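Local coordinates for protein eukaryotic translation initiation factor 4 gamma 5 (Trypanosoma cruzi, PDB 6OZU) that probably acts as a scaffold in translation initiation, its MIF4G domain being of the kind that in eIF4G proteins binds the helicase eIF4A, at residues I87-A90 against I91-Q94; Q108-R111 against E112-N115; K200-A203 against V204-L208. All coordinates share one frame; numbering follows the deposited sequence.

How the interactions relate
All three contacts are local: each joins neighbouring residues of the chain, within a helix at 87-94 and 200-208 and across a helix end at 108-115. Interactions 1 and 2 share helix 82-112, centres about 32 Å apart. Interaction 1 lies inside its length, its isoleucines meeting helices 40-53 and 63-76; interaction 2 is the mostly exposed C-terminal end. Interaction 3 is partly buried, Phe-201, Val-204 and Leu-205 facing helices 173-186, 150-162 and 215-235. Backbone bonding is continuous in 87-94 and 200-208, though weak at first in the latter, but stops after two bonds in 108-115. Arg-88 in interaction 1 hydrogen-bonds to backbone oxygens, whereas in the others arginines and glutamates pair with charged residues outside the segments.

Interaction 1 of 3, residues I87-A90 against I91-Q94; sequences IRNA and IIRQ
Gln-94 N gives its hydrogen to Ala-90 O at 2.8 Å, the shortest of four i to i+4 bonds that tie 87-90 to 91-94 as consecutive turns of one alpha helix. The bond bends to 157° at the hydrogen. The straightest of the set, 166°, runs from Arg-93 N to Asn-89 O, and that same oxygen has the Arg-93 side chain folded back above it. With CG beside the backbone N (chi1 -75°) and the chain bent at chi3, the guanidinium comes to lie with one face over Asn-89 O, the oxygen 3.6 Å from its plane and beneath its centre. No N-H is aimed at the oxygen in this arrangement, though the carbonyl's negative end should suit the positive group. Arg-93 NH2 also passes 3.8 Å from Asn-89 CB.

On another side of the helix, Ile-87 CG2 meets Ile-91 CD1 at 3.8 Å, the two side chains crossing at a slant. Ile-91 CG1 leans against Ile-87 O as well, at 3.4 Å. Ile-92 does likewise one residue on, its CG1 3.4 Å from Arg-88 O; the Ile-92 and Asn-89 side chains lie side by side, pointing the same way, with Ile-92 CD1 near Asn-89 OD1. Arg-88 points elsewhere, its guanidinium bonding to the backbone oxygens of Ile-74, Ile-77 and Gly-84.

In the all-helical MIF4G domain this part of helix 82-112 is flanked by two earlier helices: Ile-87 and Ile-91 pack on Ile-74 of helix 63-76, while Ile-87, Arg-93 and Gln-94 touch helix 40-53.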
loop_
_atom_site.group_PDB
_atom_site.type_symbol
_atom_site.label_atom_id
_atom_site.label_comp_id
_atom_site.label_asym_id
_atom_site.label_seq_id
_atom_site.Cartn_x
_atom_site.Cartn_y
_atom_site.Cartn_z
ATOM N N ILE A 87 -13.617 11.137 -6.610
ATOM C CA ILE A 87 -13.228 9.907 -5.890
ATOM C C ILE A 87 -11.738 9.644 -6.068
ATOM O O ILE A 87 -11.045 9.332 -5.095
ATOM C CB ILE A 87 -14.080 8.661 -6.293
ATOM C CG1 ILE A 87 -15.551 8.811 -5.877
ATOM C CG2 ILE A 87 -13.506 7.384 -5.667
ATOM C CD1 ILE A 87 -16.511 7.793 -6.525
ATOM N N ARG A 88 -11.260 9.772 -7.320
ATOM C CA ARG A 88 -9.870 9.566 -7.722
ATOM C C ARG A 88 -8.891 10.539 -7.048
ATOM O O ARG A 88 -7.817 10.127 -6.616
ATOM C CB ARG A 88 -9.753 9.606 -9.245
ATOM C CG ARG A 88 -10.235 8.312 -9.885
ATOM C CD ARG A 88 -10.542 8.489 -11.348
ATOM N NE ARG A 88 -10.862 7.214 -11.977
ATOM C CZ ARG A 88 -12.074 6.682 -12.036
ATOM N NH1 ARG A 88 -13.107 7.303 -11.479
ATOM N NH2 ARG A 88 -12.264 5.522 -12.642
ATOM N N ASN A 89 -9.281 11.797 -6.908
ATOM C CA ASN A 89 -8.473 12.807 -6.234
ATOM C C ASN A 89 -8.525 12.630 -4.722
ATOM O O ASN A 89 -7.563 13.000 -4.047
ATOM C CB ASN A 89 -8.880 14.213 -6.670
ATOM C CG ASN A 89 -8.481 14.496 -8.094
ATOM O OD1 ASN A 89 -7.299 14.458 -8.473
ATOM N ND2 ASN A 89 -9.463 14.751 -8.921
ATOM N N ALA A 90 -9.615 12.017 -4.192
ATOM C CA ALA A 90 -9.743 11.729 -2.763
ATOM C C ALA A 90 -8.837 10.541 -2.392
ATOM O O ALA A 90 -8.239 10.571 -1.316
ATOM C CB ALA A 90 -11.185 11.447 -2.400
ATOM N N ILE A 91 -8.699 9.521 -3.297
ATOM C CA ILE A 91 -7.775 8.377 -3.138
ATOM C C ILE A 91 -6.324 8.902 -3.140
ATOM O O ILE A 91 -5.575 8.548 -2.241
ATOM C CB ILE A 91 -8.024 7.212 -4.144
ATOM C CG1 ILE A 91 -9.405 6.562 -3.907
ATOM C CG2 ILE A 91 -6.941 6.141 -4.030
ATOM C CD1 ILE A 91 -10.035 5.937 -5.158
ATOM N N ILE A 92 -5.971 9.828 -4.065
ATOM C CA ILE A 92 -4.637 10.468 -4.132
ATOM C C ILE A 92 -4.300 11.157 -2.802
ATOM O O ILE A 92 -3.265 10.850 -2.211
ATOM C CB ILE A 92 -4.507 11.439 -5.344
ATOM C CG1 ILE A 92 -4.454 10.663 -6.677
ATOM C CG2 ILE A 92 -3.301 12.383 -5.198
ATOM C CD1 ILE A 92 -4.757 11.501 -7.938
ATOM N N ARG A 93 -5.191 12.027 -2.324
ATOM C CA ARG A 93 -5.057 12.766 -1.066
ATOM C C ARG A 93 -4.981 11.838 0.149
ATOM O O ARG A 93 -4.143 12.052 1.028
ATOM C CB ARG A 93 -6.198 13.805 -0.893
ATOM C CG ARG A 93 -6.041 15.030 -1.768
ATOM C CD ARG A 93 -7.066 16.135 -1.477
ATOM N NE ARG A 93 -8.039 16.283 -2.568
ATOM C CZ ARG A 93 -9.299 15.851 -2.522
ATOM N NH1 ARG A 93 -9.778 15.282 -1.416
ATOM N NH2 ARG A 93 -10.096 15.997 -3.574
ATOM N N GLN A 94 -5.865 10.828 0.219
ATOM C CA GLN A 94 -5.872 9.895 1.346
ATOM C C GLN A 94 -4.628 8.973 1.351
ATOM O O GLN A 94 -4.188 8.603 2.437
ATOM C CB GLN A 94 -7.196 9.117 1.442
ATOM C CG GLN A 94 -7.524 8.532 2.834
ATOM C CD GLN A 94 -7.580 9.513 3.980
ATOM O OE1 GLN A 94 -6.948 9.314 5.023
ATOM N NE2 GLN A 94 -8.345 10.577 3.829
#

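Interaction 2 of 3, residues Q108-R111 against E112-N115; sequences QLER and EIAN
Ile-113 turns CG1 between its own backbone N and carbonyl carbon (chi1 66°), which carries that branch back over the preceding turn, 3.2 Å from Leu-109 O. Leu-109 has CG opposite its backbone N (chi1 180°), and Ile-113 CD1 approaches this CG to 4.2 Å, a loose apolar contact. Glu-110, bent at chi2, runs alongside the isoleucine in the same direction; its OE1 stands 3.9 Å from Ile-113 CD1.

Two backbone bonds finish the helix. Glu-112 N donates to Gln-108 O at 2.8 Å and Ile-113 N to Leu-109 O at 2.9 Å, both approaching nearly end-on to the carbonyl. The series breaks at the next residue: Ala-114 N is 3.3 Å from Glu-110 O, but its angle is too poor for a hydrogen bond. Ile-113 is the first residue to leave helical backbone angles, so the helix ends here. Arg-111 folds its guanidinium back toward Gln-108, whose CA lies 3.6 Å above the guanidinium plane, toward its rim, and salt-bridges to Glu-104 a little under two turns earlier.

From here the chain enters the short connection between helix 82-112 and helix 118-144. Ile-113 rests on Ala-121, Arg-124 and Arg-125, Leu-109 on Phe-128, and salt bridges from Glu-110 OE1 to Arg-125 and from Glu-112 to Arg-124 fasten the end of one long helix against the next.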
loop_
_atom_site.group_PDB
_atom_site.type_symbol
_atom_site.label_atom_id
_atom_site.label_comp_id
_atom_site.label_asym_id
_atom_site.label_seq_id
_atom_site.Cartn_x
_atom_site.Cartn_y
_atom_site.Cartn_z
ATOM N N GLN A 108 9.552 9.982 14.022
ATOM C CA GLN A 108 9.243 10.270 15.414
ATOM C C GLN A 108 9.849 9.194 16.315
ATOM O O GLN A 108 10.589 9.547 17.231
ATOM C CB GLN A 108 7.727 10.363 15.614
ATOM C CG GLN A 108 7.266 11.636 16.301
ATOM C CD GLN A 108 5.787 11.915 16.127
ATOM O OE1 GLN A 108 5.044 11.165 15.467
ATOM N NE2 GLN A 108 5.324 13.016 16.717
ATOM N N LEU A 109 9.597 7.893 16.020
ATOM C CA LEU A 109 10.135 6.751 16.773
ATOM C C LEU A 109 11.638 6.854 16.959
ATOM O O LEU A 109 12.114 6.773 18.092
ATOM C CB LEU A 109 9.779 5.403 16.096
ATOM C CG LEU A 109 10.297 4.128 16.797
ATOM C CD1 LEU A 109 9.315 3.626 17.847
ATOM C CD2 LEU A 109 10.602 3.056 15.791
ATOM N N GLU A 110 12.373 7.052 15.858
ATOM C CA GLU A 110 13.827 7.146 15.873
ATOM C C GLU A 110 14.343 8.333 16.730
ATOM O O GLU A 110 15.331 8.161 17.445
ATOM C CB GLU A 110 14.391 7.126 14.440
ATOM C CG GLU A 110 14.132 5.813 13.690
ATOM C CD GLU A 110 14.444 4.477 14.365
ATOM O OE1 GLU A 110 15.405 4.412 15.167
ATOM O OE2 GLU A 110 13.732 3.485 14.077
ATOM N N ARG A 111 13.623 9.471 16.749
ATOM C CA ARG A 111 13.961 10.633 17.576
ATOM C C ARG A 111 13.660 10.340 19.057
ATOM O O ARG A 111 14.443 10.713 19.928
ATOM C CB ARG A 111 13.172 11.872 17.124
ATOM C CG ARG A 111 13.699 12.522 15.854
ATOM C CD ARG A 111 13.031 13.857 15.520
ATOM N NE ARG A 111 11.561 13.839 15.459
ATOM C CZ ARG A 111 10.844 13.757 14.341
ATOM N NH1 ARG A 111 11.447 13.610 13.162
ATOM N NH2 ARG A 111 9.516 13.765 14.394
ATOM N N GLU A 112 12.510 9.688 19.326
ATOM C CA GLU A 112 12.010 9.300 20.643
ATOM C C GLU A 112 12.929 8.268 21.353
ATOM O O GLU A 112 13.115 8.382 22.569
ATOM C CB GLU A 112 10.577 8.765 20.484
ATOM C CG GLU A 112 9.846 8.384 21.759
ATOM C CD GLU A 112 8.385 7.999 21.585
ATOM O OE1 GLU A 112 7.947 7.787 20.429
ATOM O OE2 GLU A 112 7.679 7.884 22.614
ATOM N N ILE A 113 13.509 7.288 20.604
ATOM C CA ILE A 113 14.366 6.239 21.174
ATOM C C ILE A 113 15.875 6.475 20.952
ATOM O O ILE A 113 16.672 5.555 21.173
ATOM C CB ILE A 113 13.936 4.807 20.693
ATOM C CG1 ILE A 113 14.147 4.612 19.161
ATOM C CG2 ILE A 113 12.498 4.483 21.141
ATOM C CD1 ILE A 113 14.021 3.251 18.622
ATOM N N ALA A 114 16.274 7.688 20.528
ATOM C CA ALA A 114 17.685 8.024 20.247
ATOM C C ALA A 114 18.608 8.029 21.486
ATOM O O ALA A 114 19.782 7.671 21.377
ATOM C CB ALA A 114 17.766 9.358 19.521
ATOM N N ASN A 115 18.071 8.432 22.650
ATOM C CA ASN A 115 18.802 8.516 23.918
ATOM C C ASN A 115 18.354 7.448 24.933
ATOM O O ASN A 115 18.825 7.432 26.074
ATOM C CB ASN A 115 18.675 9.933 24.503
ATOM C CG ASN A 115 19.094 11.025 23.542
ATOM O OD1 ASN A 115 20.200 11.014 22.972
ATOM N ND2 ASN A 115 18.212 11.989 23.335
#

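Interaction 3 of 3, residues K200-A203 against V204-L208; sequences KFRA and VLEEL
Phe-201 and Leu-205 make the apolar side-chain contact between 200-203 and 204-208, Phe-201 CE2 standing 4.0 Å from Leu-205 CD1. The methyl reaches the ring at an oblique angle and the two side chains slant across each other. Phe-201 holds CG opposite its backbone N (chi1 -171°), whereas Leu-205 keeps CG beside its own N, which lays that carbon 3.4 Å from Phe-201 O. Val-204 CG2, beside its backbone N, rests against Lys-200 O.

Backbone bonds join the two turns in the i to i+4 pattern of an alpha helix. Glu-206 N to Arg-202 O is the shortest across the pair, at 3.0 Å, although it bends to 141°. Leu-205 N to Phe-201 O is straighter, Glu-207 N bonds to Ala-203 O, and the bond from Val-204 N to Lys-200 O is weak at 3.3 Å.

In the helical MIF4G fold, helix 194-208 is hemmed in on several sides. Phe-201 enters a group made by Leu-182, Leu-183 and Cys-186 of helix 173-186 with Phe-143 of helix 118-144; Leu-205 meets Phe-179, Thr-224 and Val-225, and Val-204 packs on Leu-157 of helix 150-162.

The charged pair is Arg-202 with Glu-206. Their side chains run side by side in the same direction, the guanidinium and carboxylate planes only 8° apart. Glu-206 OE1 sits over the guanidinium face, 4.2 Å from Arg-202 NH1, where no N-H points at it; attraction between the charges can still operate, but this is not a salt bridge. Extended from CG to NE, Arg-202 instead forms its salt bridge through NE with Asp-229 of helix 215-235.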
loop_
_atom_site.group_PDB
_atom_site.type_symbol
_atom_site.label_atom_id
_atom_site.label_comp_id
_atom_site.label_asym_id
_atom_site.label_seq_id
_atom_site.Cartn_x
_atom_site.Cartn_y
_atom_site.Cartn_z
ATOM N N LYS A 200 6.157 -2.918 -13.218
ATOM C CA LYS A 200 6.048 -1.596 -12.594
ATOM C C LYS A 200 6.858 -1.533 -11.295
ATOM O O LYS A 200 7.508 -0.517 -11.036
ATOM C CB LYS A 200 4.585 -1.234 -12.323
ATOM C CG LYS A 200 3.836 -0.600 -13.468
ATOM C CD LYS A 200 2.376 -0.353 -13.069
ATOM C CE LYS A 200 1.679 0.700 -13.897
ATOM N NZ LYS A 200 1.670 2.049 -13.240
ATOM N N PHE A 201 6.805 -2.601 -10.476
ATOM C CA PHE A 201 7.548 -2.688 -9.210
ATOM C C PHE A 201 9.036 -2.842 -9.470
ATOM O O PHE A 201 9.844 -2.289 -8.734
ATOM C CB PHE A 201 7.021 -3.835 -8.336
ATOM C CG PHE A 201 7.582 -3.862 -6.929
ATOM C CD1 PHE A 201 7.241 -2.872 -6.002
ATOM C CD2 PHE A 201 8.407 -4.901 -6.513
ATOM C CE1 PHE A 201 7.761 -2.899 -4.702
ATOM C CE2 PHE A 201 8.910 -4.935 -5.205
ATOM C CZ PHE A 201 8.574 -3.939 -4.305
ATOM N N ARG A 202 9.393 -3.574 -10.536
ATOM C CA ARG A 202 10.781 -3.785 -10.977
ATOM C C ARG A 202 11.400 -2.436 -11.373
ATOM O O ARG A 202 12.542 -2.162 -11.010
ATOM C CB ARG A 202 10.833 -4.805 -12.130
ATOM C CG ARG A 202 12.226 -5.137 -12.599
ATOM C CD ARG A 202 12.219 -5.909 -13.903
ATOM N NE ARG A 202 13.559 -6.342 -14.298
ATOM C CZ ARG A 202 14.447 -5.640 -14.994
ATOM N NH1 ARG A 202 14.197 -4.383 -15.327
ATOM N NH2 ARG A 202 15.616 -6.178 -15.317
ATOM N N ALA A 203 10.627 -1.601 -12.079
ATOM C CA ALA A 203 10.993 -0.249 -12.514
ATOM C C ALA A 203 11.310 0.677 -11.327
ATOM O O ALA A 203 12.252 1.466 -11.408
ATOM C CB ALA A 203 9.869 0.344 -13.341
ATOM N N VAL A 204 10.522 0.569 -10.233
ATOM C CA VAL A 204 10.669 1.315 -8.975
ATOM C C VAL A 204 12.016 0.966 -8.336
ATOM O O VAL A 204 12.754 1.867 -7.930
ATOM C CB VAL A 204 9.459 1.064 -8.027
ATOM C CG1 VAL A 204 9.729 1.533 -6.592
ATOM C CG2 VAL A 204 8.225 1.748 -8.568
ATOM N N LEU A 205 12.348 -0.336 -8.293
ATOM C CA LEU A 205 13.611 -0.807 -7.746
ATOM C C LEU A 205 14.787 -0.378 -8.585
ATOM O O LEU A 205 15.851 -0.150 -8.020
ATOM C CB LEU A 205 13.628 -2.327 -7.490
ATOM C CG LEU A 205 12.495 -2.912 -6.637
ATOM C CD1 LEU A 205 12.685 -4.386 -6.480
ATOM C CD2 LEU A 205 12.395 -2.237 -5.270
ATOM N N GLU A 206 14.604 -0.229 -9.909
ATOM C CA GLU A 206 15.655 0.242 -10.828
ATOM C C GLU A 206 15.934 1.725 -10.592
ATOM O O GLU A 206 17.084 2.137 -10.712
ATOM C CB GLU A 206 15.295 -0.005 -12.301
ATOM C CG GLU A 206 15.453 -1.446 -12.764
ATOM C CD GLU A 206 16.866 -1.961 -12.991
ATOM O OE1 GLU A 206 17.131 -3.115 -12.588
ATOM O OE2 GLU A 206 17.702 -1.228 -13.567
ATOM N N GLU A 207 14.896 2.521 -10.234
ATOM C CA GLU A 207 15.024 3.938 -9.897
ATOM C C GLU A 207 15.828 4.149 -8.623
ATOM O O GLU A 207 16.711 5.002 -8.601
ATOM C CB GLU A 207 13.665 4.612 -9.775
ATOM C CG GLU A 207 13.167 5.136 -11.094
ATOM C CD GLU A 207 11.838 5.855 -11.043
ATOM O OE1 GLU A 207 11.831 7.106 -11.144
ATOM O OE2 GLU A 207 10.804 5.160 -10.919
ATOM N N LEU A 208 15.550 3.367 -7.570
ATOM C CA LEU A 208 16.288 3.417 -6.305
ATOM C C LEU A 208 17.782 3.106 -6.535
ATOM O O LEU A 208 18.631 3.584 -5.792
ATOM C CB LEU A 208 15.696 2.422 -5.294
ATOM C CG LEU A 208 14.268 2.682 -4.827
ATOM C CD1 LEU A 208 13.645 1.415 -4.325
ATOM C CD2 LEU A 208 14.209 3.775 -3.789
#